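Local structure of Xaa-Pro dipeptidase (Pyrococcus horikoshii, 1WY2) at residues A[182-187]-A[210-215]; A[224-229]-A[327-332]; A[242-247]-A[315-320]. The protein probably hydrolyses dipeptides that carry a C-terminal proline after a nonpolar residue, as a cobalt-dependent, homodimeric prolidase of the peptidase M24B family. All blocks are in the same frame, centred on the assembly; numbering follows the deposited sequence.

Interaction 1: residues A[182-187]-A[210-215]. With ZN (zinc ion), chain D.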
ATOM      1  N   ASP A 182      -1.007   7.408   5.051  1.00 21.40           N
ATOM      2  CA  ASP A 182      -0.533   7.586   6.424  1.00 23.09           C
ATOM      3  C   ASP A 182      -0.690   9.038   6.874  1.00 21.53           C
ATOM      4  O   ASP A 182      -0.065   9.943   6.324  1.00 20.86           O
ATOM      5  CB  ASP A 182       0.932   7.151   6.533  1.00 26.79           C
ATOM      6  CG  ASP A 182       1.099   5.640   6.479  1.00 31.99           C
ATOM      7  OD1 ASP A 182       0.519   5.003   5.576  1.00 34.01           O
ATOM      8  OD2 ASP A 182       1.819   5.091   7.340  1.00 37.30           O
ATOM      9  N   THR A 183      -1.520   9.245   7.891  1.00 20.16           N
ATOM     10  CA  THR A 183      -1.800  10.582   8.404  1.00 18.06           C
ATOM     11  C   THR A 183      -0.574  11.348   8.861  1.00 18.42           C
ATOM     12  O   THR A 183       0.254  10.841   9.622  1.00 16.76           O
ATOM     13  CB  THR A 183      -2.805  10.526   9.569  1.00 19.02           C
ATOM     14  OG1 THR A 183      -4.046   9.994   9.092  1.00 19.32           O
ATOM     15  CG2 THR A 183      -3.046  11.919  10.142  1.00 18.84           C
ATOM     16  N   ILE A 184      -0.481  12.587   8.390  1.00 15.27           N
ATOM     17  CA  ILE A 184       0.621  13.463   8.738  1.00 16.33           C
ATOM     18  C   ILE A 184       0.189  14.466   9.798  1.00 15.92           C
ATOM     19  O   ILE A 184      -0.743  15.233   9.587  1.00 15.42           O
ATOM     20  CB  ILE A 184       1.118  14.236   7.492  1.00 15.97           C
ATOM     21  CG1 ILE A 184       1.847  13.275   6.552  1.00 18.10           C
ATOM     22  CG2 ILE A 184       2.030  15.394   7.907  1.00 17.48           C
ATOM     23  CD1 ILE A 184       2.082  13.833   5.168  1.00 19.16           C
ATOM     24  N   ILE A 185       0.847  14.409  10.952  1.00 15.92           N
ATOM     25  CA  ILE A 185       0.618  15.347  12.045  1.00 16.42           C
ATOM     26  C   ILE A 185       2.060  15.720  12.362  1.00 18.28           C
ATOM     27  O   ILE A 185       2.738  15.015  13.112  1.00 18.03           O
ATOM     28  CB  ILE A 185      -0.016  14.693  13.296  1.00 17.68           C
ATOM     29  CG1 ILE A 185      -1.372  14.061  12.953  1.00 18.57           C
ATOM     30  CG2 ILE A 185      -0.196  15.752  14.385  1.00 18.81           C
ATOM     31  CD1 ILE A 185      -2.430  15.049  12.499  1.00 21.98           C
ATOM     32  N   ALA A 186       2.530  16.809  11.759  1.00 19.05           N
ATOM     33  CA  ALA A 186       3.912  17.258  11.920  1.00 18.74           C
ATOM     34  C   ALA A 186       3.997  18.570  12.690  1.00 17.93           C
ATOM     35  O   ALA A 186       3.612  19.626  12.180  1.00 17.93           O
ATOM     36  CB  ALA A 186       4.557  17.410  10.544  1.00 19.10           C
ATOM     37  N   SER A 187       4.526  18.498  13.908  1.00 17.62           N
ATOM     38  CA  SER A 187       4.623  19.672  14.772  1.00 19.13           C
ATOM     39  C   SER A 187       6.042  20.189  14.982  1.00 19.49           C
ATOM     40  O   SER A 187       7.007  19.428  14.944  1.00 18.84           O
ATOM     41  CB  SER A 187       4.000  19.358  16.135  1.00 19.46           C
ATOM     42  OG  SER A 187       4.732  18.342  16.808  1.00 20.68           O
ATOM     43  N   VAL A 210       1.300  20.841  10.966  1.00 16.71           N
ATOM     44  CA  VAL A 210       0.745  20.557   9.650  1.00 16.36           C
ATOM     45  C   VAL A 210      -0.079  19.280   9.781  1.00 16.51           C
ATOM     46  O   VAL A 210       0.405  18.273  10.302  1.00 18.07           O
ATOM     47  CB  VAL A 210       1.866  20.351   8.600  1.00 16.63           C
ATOM     48  CG1 VAL A 210       1.260  19.988   7.242  1.00 17.11           C
ATOM     49  CG2 VAL A 210       2.700  21.619   8.477  1.00 18.16           C
ATOM     50  N   ILE A 211      -1.326  19.342   9.321  1.00 15.32           N
ATOM     51  CA  ILE A 211      -2.253  18.213   9.378  1.00 16.20           C
ATOM     52  C   ILE A 211      -2.647  17.851   7.948  1.00 15.62           C
ATOM     53  O   ILE A 211      -3.407  18.575   7.308  1.00 15.81           O
ATOM     54  CB  ILE A 211      -3.526  18.601  10.165  1.00 16.80           C
ATOM     55  CG1 ILE A 211      -3.136  19.143  11.546  1.00 18.08           C
ATOM     56  CG2 ILE A 211      -4.448  17.391  10.310  1.00 18.16           C
ATOM     57  CD1 ILE A 211      -4.243  19.929  12.231  1.00 19.39           C
ATOM     58  N   ASP A 212      -2.122  16.735   7.451  1.00 16.16           N
ATOM     59  CA  ASP A 212      -2.402  16.277   6.090  1.00 15.23           C
ATOM     60  C   ASP A 212      -2.995  14.874   6.212  1.00 15.52           C
ATOM     61  O   ASP A 212      -2.335  13.948   6.687  1.00 15.67           O
ATOM     62  CB  ASP A 212      -1.098  16.242   5.278  1.00 15.48           C
ATOM     63  CG  ASP A 212      -1.324  16.094   3.780  1.00 15.58           C
ATOM     64  OD1 ASP A 212      -2.402  15.622   3.359  1.00 15.23           O
ATOM     65  OD2 ASP A 212      -0.397  16.440   3.017  1.00 17.88           O
ATOM     66  N   LEU A 213      -4.243  14.720   5.791  1.00 13.93           N
ATOM     67  CA  LEU A 213      -4.913  13.433   5.895  1.00 14.63           C
ATOM     68  C   LEU A 213      -5.939  13.266   4.789  1.00 14.12           C
ATOM     69  O   LEU A 213      -6.204  14.191   4.016  1.00 14.19           O
ATOM     70  CB  LEU A 213      -5.589  13.319   7.274  1.00 14.12           C
ATOM     71  CG  LEU A 213      -6.622  14.390   7.655  1.00 16.53           C
ATOM     72  CD1 LEU A 213      -7.969  14.058   7.030  1.00 17.11           C
ATOM     73  CD2 LEU A 213      -6.762  14.462   9.176  1.00 17.49           C
ATOM     74  N   GLY A 214      -6.515  12.075   4.709  1.00 14.84           N
ATOM     75  CA  GLY A 214      -7.513  11.827   3.688  1.00 15.19           C
ATOM     76  C   GLY A 214      -8.254  10.544   3.986  1.00 15.62           C
ATOM     77  O   GLY A 214      -7.775   9.702   4.741  1.00 16.08           O
ATOM     78  N   ALA A 215      -9.430  10.391   3.395  1.00 16.22           N
ATOM     79  CA  ALA A 215     -10.213   9.191   3.616  1.00 16.61           C
ATOM     80  C   ALA A 215     -10.448   8.432   2.323  1.00 16.92           C
ATOM     81  O   ALA A 215     -10.643   9.036   1.267  1.00 17.97           O
ATOM     82  CB  ALA A 215     -11.555   9.558   4.247  1.00 17.84           C
TER
HETATM   83 ZN    ZN D 405      -2.403  15.851   1.363  1.00 17.25          ZN
HETATM   84  O   HOH W   1      -4.872  10.166   6.432  1.00 19.29           O
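V210, I184 and D212 lose the most surface where strand 184-187 runs against strand 210-213, the two short axes approaching to 4.8 Å at 171°, which is close to exactly antiparallel. I184 and D212 make a hydrogen-bonded pair. The I184 N gives an almost straight bond (167°) to the D212 O at 2.9 Å, and the D212 N returns one to the I184 O at 3.0 Å, arriving on a lone pair in the carbonyl plane. Their side chains stand alongside each other and point the same way, with I184 CB 3.7 Å from D212 CB. The long branch of I184 then runs along the aspartate, its CD1 reaching 4.0 Å from D212 CB. V210 forms the next hydrogen-bonded pair, with A186; here the V210 N meets the A186 carbonyl from above its plane. V210, A186, I184 and D212 share one face of the sheet. On the other, I185 CD1 touches I211 CG2 at 3.8 Å, and I211 continues onto A150 of helix 130-153 while I185 packs on A164 of helix 160-173, the helical backing of the M24 fold. D212 holds CG anti to its backbone N (chi1 -167°), which carries the carboxylate past the isoleucine so that D212 OD1 binds the chain D zinc at 2.0 Å, a metal also held by D223 and E330. With OD1 on the metal and OD2 in a salt bridge to R328, the carboxylate is gripped at both oxygens, and D212 is therefore probably ionised and restrained in rotation.

Interaction 2: residues A[224-229]-A[327-332]; sequences ITRTIV and VRIEDT. With ZN (zinc ion), chain D; ZN (zinc ion), chain E.
The side chains of T225 and E330 meet at a slant, T225 CB lying 3.4 Å from E330 CB, and the OG1 of T225 donates to E330 OE1 at 2.7 Å, although the position of that hydroxyl is less certain. Their backbones form one antiparallel hydrogen-bonded bridge, in which both donors sit above the carbonyl planes. The R328 chain runs roughly perpendicular to the T225 side chain: R328 CG lies 3.7 Å from T225 CG2, while its NE makes only a weak bond to OG1, the guanidinium having its stronger partners in Y320 and D212. E330 keeps CG anti to the backbone N (chi1 164°) and is extended beyond it, so OE1 binds the chain D zinc and OE2 the chain E zinc. This bridging glutamate, at the break in strand 325-336, is a hallmark of the pita-bread fold of M24 metallopeptidases. R226, bent at chi2 (-68°), folds back so that NH1 donates to both E330 O and T225 O, at 2.8 Å each, near its own plane. Its NH2 forms a salt bridge to D331 OD1 at 2.8 Å on the syn lone pair, with the carboxylate turned 89° from the guanidinium; that oxygen is also hydrogen-bonded to T344. An alanine at R226 would probably loosen the bridge beside E330, since both carbonyls would lose a donor and D331 one of its two ion pairs, the other being with R342. Farther along, the OG1 of T227 donates to R328 O at 2.8 Å, and T227 stands nearly perpendicular to V327.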
ATOM      1  N   ILE A 224      -6.549  16.510   2.167  1.00 14.50           N
ATOM      2  CA  ILE A 224      -6.632  17.859   2.714  1.00 14.19           C
ATOM      3  C   ILE A 224      -5.484  18.147   3.680  1.00 13.63           C
ATOM      4  O   ILE A 224      -5.011  17.252   4.372  1.00 15.13           O
ATOM      5  CB  ILE A 224      -7.985  18.052   3.460  1.00 15.03           C
ATOM      6  CG1 ILE A 224      -8.139  19.497   3.932  1.00 17.21           C
ATOM      7  CG2 ILE A 224      -8.061  17.111   4.659  1.00 15.66           C
ATOM      8  CD1 ILE A 224      -9.460  19.770   4.659  1.00 18.51           C
ATOM      9  N   THR A 225      -5.022  19.395   3.697  1.00 13.39           N
ATOM     10  CA  THR A 225      -3.964  19.808   4.616  1.00 14.91           C
ATOM     11  C   THR A 225      -4.300  21.171   5.196  1.00 14.46           C
ATOM     12  O   THR A 225      -4.646  22.101   4.469  1.00 15.75           O
ATOM     13  CB  THR A 225      -2.570  19.965   3.945  1.00 15.32           C
ATOM     14  OG1 THR A 225      -2.157  18.730   3.352  1.00 16.18           O
ATOM     15  CG2 THR A 225      -1.529  20.365   4.996  1.00 16.01           C
ATOM     16  N   ARG A 226      -4.210  21.282   6.512  1.00 15.75           N
ATOM     17  CA  ARG A 226      -4.430  22.559   7.180  1.00 15.36           C
ATOM     18  C   ARG A 226      -3.277  22.712   8.157  1.00 15.23           C
ATOM     19  O   ARG A 226      -2.794  21.729   8.715  1.00 16.60           O
ATOM     20  CB  ARG A 226      -5.759  22.576   7.943  1.00 13.80           C
ATOM     21  CG  ARG A 226      -6.991  22.629   7.050  1.00 14.78           C
ATOM     22  CD  ARG A 226      -7.106  23.961   6.314  1.00 15.26           C
ATOM     23  NE  ARG A 226      -8.280  23.984   5.444  1.00 17.64           N
ATOM     24  CZ  ARG A 226      -8.306  23.489   4.210  1.00 18.87           C
ATOM     25  NH1 ARG A 226      -7.215  22.938   3.682  1.00 17.92           N
ATOM     26  NH2 ARG A 226      -9.433  23.517   3.515  1.00 17.44           N
ATOM     27  N   THR A 227      -2.821  23.940   8.349  1.00 15.37           N
ATOM     28  CA  THR A 227      -1.732  24.185   9.279  1.00 16.54           C
ATOM     29  C   THR A 227      -2.255  25.127  10.350  1.00 16.46           C
ATOM     30  O   THR A 227      -2.961  26.087  10.045  1.00 17.19           O
ATOM     31  CB  THR A 227      -0.520  24.834   8.577  1.00 16.81           C
ATOM     32  OG1 THR A 227       0.005  23.931   7.595  1.00 17.89           O
ATOM     33  CG2 THR A 227       0.580  25.163   9.588  1.00 19.50           C
ATOM     34  N   ILE A 228      -1.924  24.832  11.601  1.00 17.82           N
ATOM     35  CA  ILE A 228      -2.342  25.665  12.723  1.00 17.95           C
ATOM     36  C   ILE A 228      -1.122  25.938  13.598  1.00 17.73           C
ATOM     37  O   ILE A 228      -0.027  25.451  13.326  1.00 17.73           O
ATOM     38  CB  ILE A 228      -3.422  24.965  13.600  1.00 18.55           C
ATOM     39  CG1 ILE A 228      -2.852  23.682  14.211  1.00 19.09           C
ATOM     40  CG2 ILE A 228      -4.657  24.645  12.762  1.00 18.46           C
ATOM     41  CD1 ILE A 228      -3.796  22.987  15.174  1.00 23.48           C
ATOM     42  N   VAL A 229      -1.318  26.745  14.634  1.00 20.61           N
ATOM     43  CA  VAL A 229      -0.252  27.044  15.581  1.00 21.47           C
ATOM     44  C   VAL A 229      -0.858  26.841  16.957  1.00 22.36           C
ATOM     45  O   VAL A 229      -1.986  27.265  17.212  1.00 22.40           O
ATOM     46  CB  VAL A 229       0.253  28.502  15.482  1.00 22.10           C
ATOM     47  CG1 VAL A 229       1.241  28.777  16.612  1.00 23.79           C
ATOM     48  CG2 VAL A 229       0.923  28.739  14.136  1.00 23.42           C
ATOM     49  N   VAL A 327       4.734  25.259   6.505  1.00 14.88           N
ATOM     50  CA  VAL A 327       3.302  25.494   6.357  1.00 15.34           C
ATOM     51  C   VAL A 327       2.809  24.948   5.025  1.00 14.52           C
ATOM     52  O   VAL A 327       3.439  25.160   3.997  1.00 15.68           O
ATOM     53  CB  VAL A 327       2.969  27.006   6.381  1.00 16.47           C
ATOM     54  CG1 VAL A 327       1.481  27.217   6.101  1.00 16.40           C
ATOM     55  CG2 VAL A 327       3.342  27.608   7.732  1.00 14.87           C
ATOM     56  N   ARG A 328       1.690  24.228   5.058  1.00 14.99           N
ATOM     57  CA  ARG A 328       1.071  23.716   3.843  1.00 15.49           C
ATOM     58  C   ARG A 328      -0.442  23.829   3.988  1.00 15.33           C
ATOM     59  O   ARG A 328      -1.000  23.552   5.050  1.00 15.89           O
ATOM     60  CB  ARG A 328       1.441  22.248   3.561  1.00 14.32           C
ATOM     61  CG  ARG A 328       0.716  21.694   2.314  1.00 15.00           C
ATOM     62  CD  ARG A 328       1.305  20.378   1.772  1.00 15.79           C
ATOM     63  NE  ARG A 328       1.162  19.238   2.677  1.00 16.62           N
ATOM     64  CZ  ARG A 328       2.110  18.809   3.507  1.00 17.03           C
ATOM     65  NH1 ARG A 328       3.282  19.424   3.562  1.00 17.37           N
ATOM     66  NH2 ARG A 328       1.897  17.737   4.264  1.00 16.79           N
ATOM     67  N   ILE A 329      -1.094  24.276   2.922  1.00 15.27           N
ATOM     68  CA  ILE A 329      -2.546  24.402   2.898  1.00 14.94           C
ATOM     69  C   ILE A 329      -2.972  23.704   1.617  1.00 14.96           C
ATOM     70  O   ILE A 329      -2.554  24.086   0.526  1.00 15.45           O
ATOM     71  CB  ILE A 329      -2.977  25.880   2.890  1.00 15.41           C
ATOM     72  CG1 ILE A 329      -2.474  26.559   4.169  1.00 16.56           C
ATOM     73  CG2 ILE A 329      -4.497  25.976   2.795  1.00 16.97           C
ATOM     74  CD1 ILE A 329      -2.721  28.058   4.226  1.00 17.49           C
ATOM     75  N   GLU A 330      -3.790  22.666   1.762  1.00 15.18           N
ATOM     76  CA  GLU A 330      -4.227  21.857   0.632  1.00 15.19           C
ATOM     77  C   GLU A 330      -5.724  21.597   0.556  1.00 15.25           C
ATOM     78  O   GLU A 330      -6.362  21.280   1.561  1.00 14.53           O
ATOM     79  CB  GLU A 330      -3.498  20.505   0.672  1.00 15.68           C
ATOM     80  CG  GLU A 330      -4.129  19.421  -0.197  1.00 15.77           C
ATOM     81  CD  GLU A 330      -3.412  18.090  -0.104  1.00 18.00           C
ATOM     82  OE1 GLU A 330      -2.961  17.728   1.003  1.00 16.74           O
ATOM     83  OE2 GLU A 330      -3.321  17.398  -1.138  1.00 18.72           O
ATOM     84  N   ASP A 331      -6.272  21.734  -0.649  1.00 15.65           N
ATOM     85  CA  ASP A 331      -7.687  21.462  -0.909  1.00 15.13           C
ATOM     86  C   ASP A 331      -7.770  20.491  -2.077  1.00 15.48           C
ATOM     87  O   ASP A 331      -6.874  20.447  -2.916  1.00 15.21           O
ATOM     88  CB  ASP A 331      -8.448  22.722  -1.356  1.00 16.52           C
ATOM     89  CG  ASP A 331      -8.905  23.588  -0.204  1.00 17.48           C
ATOM     90  OD1 ASP A 331      -9.416  23.040   0.792  1.00 17.78           O
ATOM     91  OD2 ASP A 331      -8.771  24.828  -0.318  1.00 18.21           O
ATOM     92  N   THR A 332      -8.844  19.709  -2.119  1.00 16.28           N
ATOM     93  CA  THR A 332      -9.088  18.829  -3.255  1.00 15.17           C
ATOM     94  C   THR A 332     -10.144  19.655  -3.975  1.00 16.18           C
ATOM     95  O   THR A 332     -11.100  20.112  -3.342  1.00 16.93           O
ATOM     96  CB  THR A 332      -9.695  17.479  -2.841  1.00 17.08           C
ATOM     97  OG1 THR A 332      -8.701  16.692  -2.178  1.00 13.80           O
ATOM     98  CG2 THR A 332     -10.191  16.715  -4.072  1.00 14.74           C
TER
HETATM   99 ZN    ZN D 405      -2.403  15.851   1.363  1.00 17.25          ZN
HETATM  100 ZN    ZN E 406      -2.058  15.867  -1.772  1.00 18.14          ZN

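Interaction 3: residues A[242-247]-A[315-320]. With ZN (zinc ion), chain E.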
ATOM      1  N   GLU A 242       1.020  33.415   5.812  1.00 19.33           N
ATOM      2  CA  GLU A 242       0.288  34.346   4.956  1.00 20.21           C
ATOM      3  C   GLU A 242       0.665  34.171   3.490  1.00 19.28           C
ATOM      4  O   GLU A 242      -0.175  34.325   2.601  1.00 18.53           O
ATOM      5  CB  GLU A 242       0.548  35.794   5.396  1.00 23.68           C
ATOM      6  CG  GLU A 242       0.123  36.078   6.833  1.00 30.28           C
ATOM      7  CD  GLU A 242       0.360  37.520   7.254  1.00 33.67           C
ATOM      8  OE1 GLU A 242       1.434  38.074   6.931  1.00 36.74           O
ATOM      9  OE2 GLU A 242      -0.525  38.095   7.921  1.00 37.41           O
ATOM     10  N   ILE A 243       1.932  33.855   3.241  1.00 18.05           N
ATOM     11  CA  ILE A 243       2.416  33.651   1.877  1.00 17.46           C
ATOM     12  C   ILE A 243       1.815  32.384   1.260  1.00 17.52           C
ATOM     13  O   ILE A 243       1.360  32.396   0.116  1.00 17.11           O
ATOM     14  CB  ILE A 243       3.957  33.563   1.856  1.00 17.35           C
ATOM     15  CG1 ILE A 243       4.550  34.909   2.293  1.00 19.10           C
ATOM     16  CG2 ILE A 243       4.448  33.183   0.459  1.00 18.84           C
ATOM     17  CD1 ILE A 243       6.059  34.899   2.450  1.00 19.46           C
ATOM     18  N   VAL A 244       1.817  31.290   2.012  1.00 17.06           N
ATOM     19  CA  VAL A 244       1.250  30.045   1.503  1.00 16.89           C
ATOM     20  C   VAL A 244      -0.255  30.216   1.276  1.00 17.23           C
ATOM     21  O   VAL A 244      -0.795  29.749   0.275  1.00 18.01           O
ATOM     22  CB  VAL A 244       1.498  28.873   2.479  1.00 17.22           C
ATOM     23  CG1 VAL A 244       0.757  27.626   2.001  1.00 17.70           C
ATOM     24  CG2 VAL A 244       2.995  28.582   2.563  1.00 16.87           C
ATOM     25  N   LEU A 245      -0.927  30.896   2.202  1.00 18.36           N
ATOM     26  CA  LEU A 245      -2.365  31.130   2.082  1.00 18.94           C
ATOM     27  C   LEU A 245      -2.671  31.935   0.823  1.00 19.11           C
ATOM     28  O   LEU A 245      -3.616  31.636   0.091  1.00 18.83           O
ATOM     29  CB  LEU A 245      -2.882  31.890   3.307  1.00 21.02           C
ATOM     30  CG  LEU A 245      -4.378  32.222   3.314  1.00 21.98           C
ATOM     31  CD1 LEU A 245      -5.193  30.932   3.366  1.00 23.61           C
ATOM     32  CD2 LEU A 245      -4.698  33.102   4.512  1.00 24.23           C
ATOM     33  N   GLU A 246      -1.870  32.964   0.574  1.00 19.96           N
ATOM     34  CA  GLU A 246      -2.066  33.810  -0.598  1.00 20.03           C
ATOM     35  C   GLU A 246      -1.885  33.005  -1.883  1.00 19.51           C
ATOM     36  O   GLU A 246      -2.685  33.108  -2.813  1.00 19.95           O
ATOM     37  CB  GLU A 246      -1.069  34.965  -0.581  1.00 21.70           C
ATOM     38  CG  GLU A 246      -1.237  35.944  -1.732  1.00 23.71           C
ATOM     39  CD  GLU A 246      -0.078  36.915  -1.834  1.00 26.95           C
ATOM     40  OE1 GLU A 246       0.583  37.166  -0.803  1.00 27.57           O
ATOM     41  OE2 GLU A 246       0.167  37.437  -2.943  1.00 27.36           O
ATOM     42  N   ALA A 247      -0.823  32.208  -1.925  1.00 17.76           N
ATOM     43  CA  ALA A 247      -0.525  31.387  -3.093  1.00 17.68           C
ATOM     44  C   ALA A 247      -1.604  30.334  -3.331  1.00 17.88           C
ATOM     45  O   ALA A 247      -2.011  30.105  -4.468  1.00 18.63           O
ATOM     46  CB  ALA A 247       0.835  30.710  -2.919  1.00 17.32           C
ATOM     47  N   ILE A 315      -4.584  21.368  -4.687  1.00 14.00           N
ATOM     48  CA  ILE A 315      -3.834  22.614  -4.809  1.00 16.01           C
ATOM     49  C   ILE A 315      -3.214  22.698  -3.424  1.00 15.71           C
ATOM     50  O   ILE A 315      -3.905  22.972  -2.440  1.00 15.44           O
ATOM     51  CB  ILE A 315      -4.770  23.822  -5.054  1.00 16.55           C
ATOM     52  CG1 ILE A 315      -5.526  23.638  -6.373  1.00 18.83           C
ATOM     53  CG2 ILE A 315      -3.966  25.116  -5.090  1.00 15.94           C
ATOM     54  CD1 ILE A 315      -4.631  23.578  -7.597  1.00 20.47           C
ATOM     55  N   GLU A 316      -1.914  22.438  -3.336  1.00 16.27           N
ATOM     56  CA  GLU A 316      -1.265  22.420  -2.032  1.00 15.51           C
ATOM     57  C   GLU A 316       0.137  23.001  -1.940  1.00 15.54           C
ATOM     58  O   GLU A 316       1.109  22.275  -1.725  1.00 16.79           O
ATOM     59  CB  GLU A 316      -1.246  20.982  -1.510  1.00 18.86           C
ATOM     60  CG  GLU A 316      -0.595  19.982  -2.465  1.00 21.16           C
ATOM     61  CD  GLU A 316      -0.668  18.553  -1.950  1.00 22.43           C
ATOM     62  OE1 GLU A 316      -0.290  18.320  -0.784  1.00 23.47           O
ATOM     63  OE2 GLU A 316      -1.098  17.660  -2.710  1.00 22.66           O
ATOM     64  N   PRO A 317       0.264  24.324  -2.089  1.00 15.05           N
ATOM     65  CA  PRO A 317       1.592  24.927  -1.996  1.00 14.98           C
ATOM     66  C   PRO A 317       2.071  24.852  -0.547  1.00 14.61           C
ATOM     67  O   PRO A 317       1.270  24.694   0.378  1.00 14.84           O
ATOM     68  CB  PRO A 317       1.347  26.360  -2.457  1.00 16.95           C
ATOM     69  CG  PRO A 317      -0.036  26.634  -1.925  1.00 16.39           C
ATOM     70  CD  PRO A 317      -0.777  25.351  -2.280  1.00 16.22           C
ATOM     71  N   GLY A 318       3.379  24.953  -0.353  1.00 15.27           N
ATOM     72  CA  GLY A 318       3.918  24.909   0.991  1.00 15.68           C
ATOM     73  C   GLY A 318       5.302  25.518   1.038  1.00 16.65           C
ATOM     74  O   GLY A 318       5.951  25.674   0.003  1.00 16.14           O
ATOM     75  N   ILE A 319       5.738  25.885   2.240  1.00 16.03           N
ATOM     76  CA  ILE A 319       7.068  26.448   2.460  1.00 15.25           C
ATOM     77  C   ILE A 319       7.636  25.705   3.661  1.00 16.12           C
ATOM     78  O   ILE A 319       7.015  25.661   4.724  1.00 16.12           O
ATOM     79  CB  ILE A 319       7.009  27.954   2.777  1.00 15.78           C
ATOM     80  CG1 ILE A 319       6.558  28.726   1.534  1.00 16.74           C
ATOM     81  CG2 ILE A 319       8.372  28.439   3.263  1.00 16.34           C
ATOM     82  CD1 ILE A 319       6.406  30.216   1.771  1.00 18.20           C
ATOM     83  N   TYR A 320       8.812  25.115   3.486  1.00 16.05           N
ATOM     84  CA  TYR A 320       9.439  24.344   4.550  1.00 14.65           C
ATOM     85  C   TYR A 320      10.840  24.848   4.844  1.00 15.48           C
ATOM     86  O   TYR A 320      11.710  24.823   3.978  1.00 16.53           O
ATOM     87  CB  TYR A 320       9.475  22.870   4.146  1.00 15.51           C
ATOM     88  CG  TYR A 320       8.166  22.430   3.538  1.00 16.68           C
ATOM     89  CD1 TYR A 320       7.940  22.548   2.165  1.00 18.03           C
ATOM     90  CD2 TYR A 320       7.122  21.976   4.342  1.00 16.85           C
ATOM     91  CE1 TYR A 320       6.702  22.231   1.609  1.00 15.78           C
ATOM     92  CE2 TYR A 320       5.880  21.656   3.793  1.00 17.65           C
ATOM     93  CZ  TYR A 320       5.681  21.787   2.428  1.00 16.32           C
ATOM     94  OH  TYR A 320       4.456  21.479   1.882  1.00 16.00           O
TER
HETATM   95 ZN    ZN E 406      -2.058  15.867  -1.772  1.00 18.14          ZN
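V244 places CG1 anti to its backbone N (chi1 173°) and CG2 anti to its carbonyl carbon, so its two methyls spread along segment 315-320, one toward P317 and one toward I319. V244 CG1 lies 3.4 Å from P317 O. On the proline ring, P317 CG is 4.1 Å from V244 CG1. The second methyl, CG2, meets I319, whose CG1 is anti to its own carbonyl carbon (chi1 -68°) and whose chain continues extended to CD1 (chi2 177°). V244 and I319 thus lie alongside each other, pointing opposite ways, with V244 CG2 standing 3.7 Å from I319 CG1. I319 CD1 goes on to I243, 3.8 Å from I243 CG2, the two side chains being roughly perpendicular. One turn further along the helix, A247 CB lies 4.3 Å from P317 CG, so the proline ring is touched by both V244 and A247. Between P317 and I319, G318 comes near through its backbone, G318 CA lying 4.1 Å from V244 CG2; a CB on it would collide with the hydroxyl of Y320. The contact between these segments is thus apolar packing of helix 235-254 on the strand, and V244 also touches V327 and I329 of the adjoining strand. E316 points away from the helix, and E316 OE2 binds the chain E zinc at 2.2 Å. A buried helix face packed behind the broken strand 312-321, whose E316 joins D223, H287 and E330 around the metal, is the layout of the pita-bread catalytic domain of M24 metallopeptidases.

Along the chain, both segments of interaction 1 precede those of interaction 2, whose two segments enclose interaction 3 in sequence. The centres of interactions 1 and 2 lie about 9 Å apart, as do those of interactions 2 and 3, while those of interactions 1 and 3 are about 16 Å apart, which puts interaction 2 between the others. Strands 208-217 and 220-229 are neighbours, linking interaction 1 to interaction 2; strands 312-321 and 325-336 are neighbours, linking interaction 2 to interaction 3. All six segments belong to the M24 metallopeptidase domain. Interactions 1 and 2 share the chain D zinc, interactions 2 and 3 the chain E zinc, so the two-metal site is assembled from chain regions far apart in sequence.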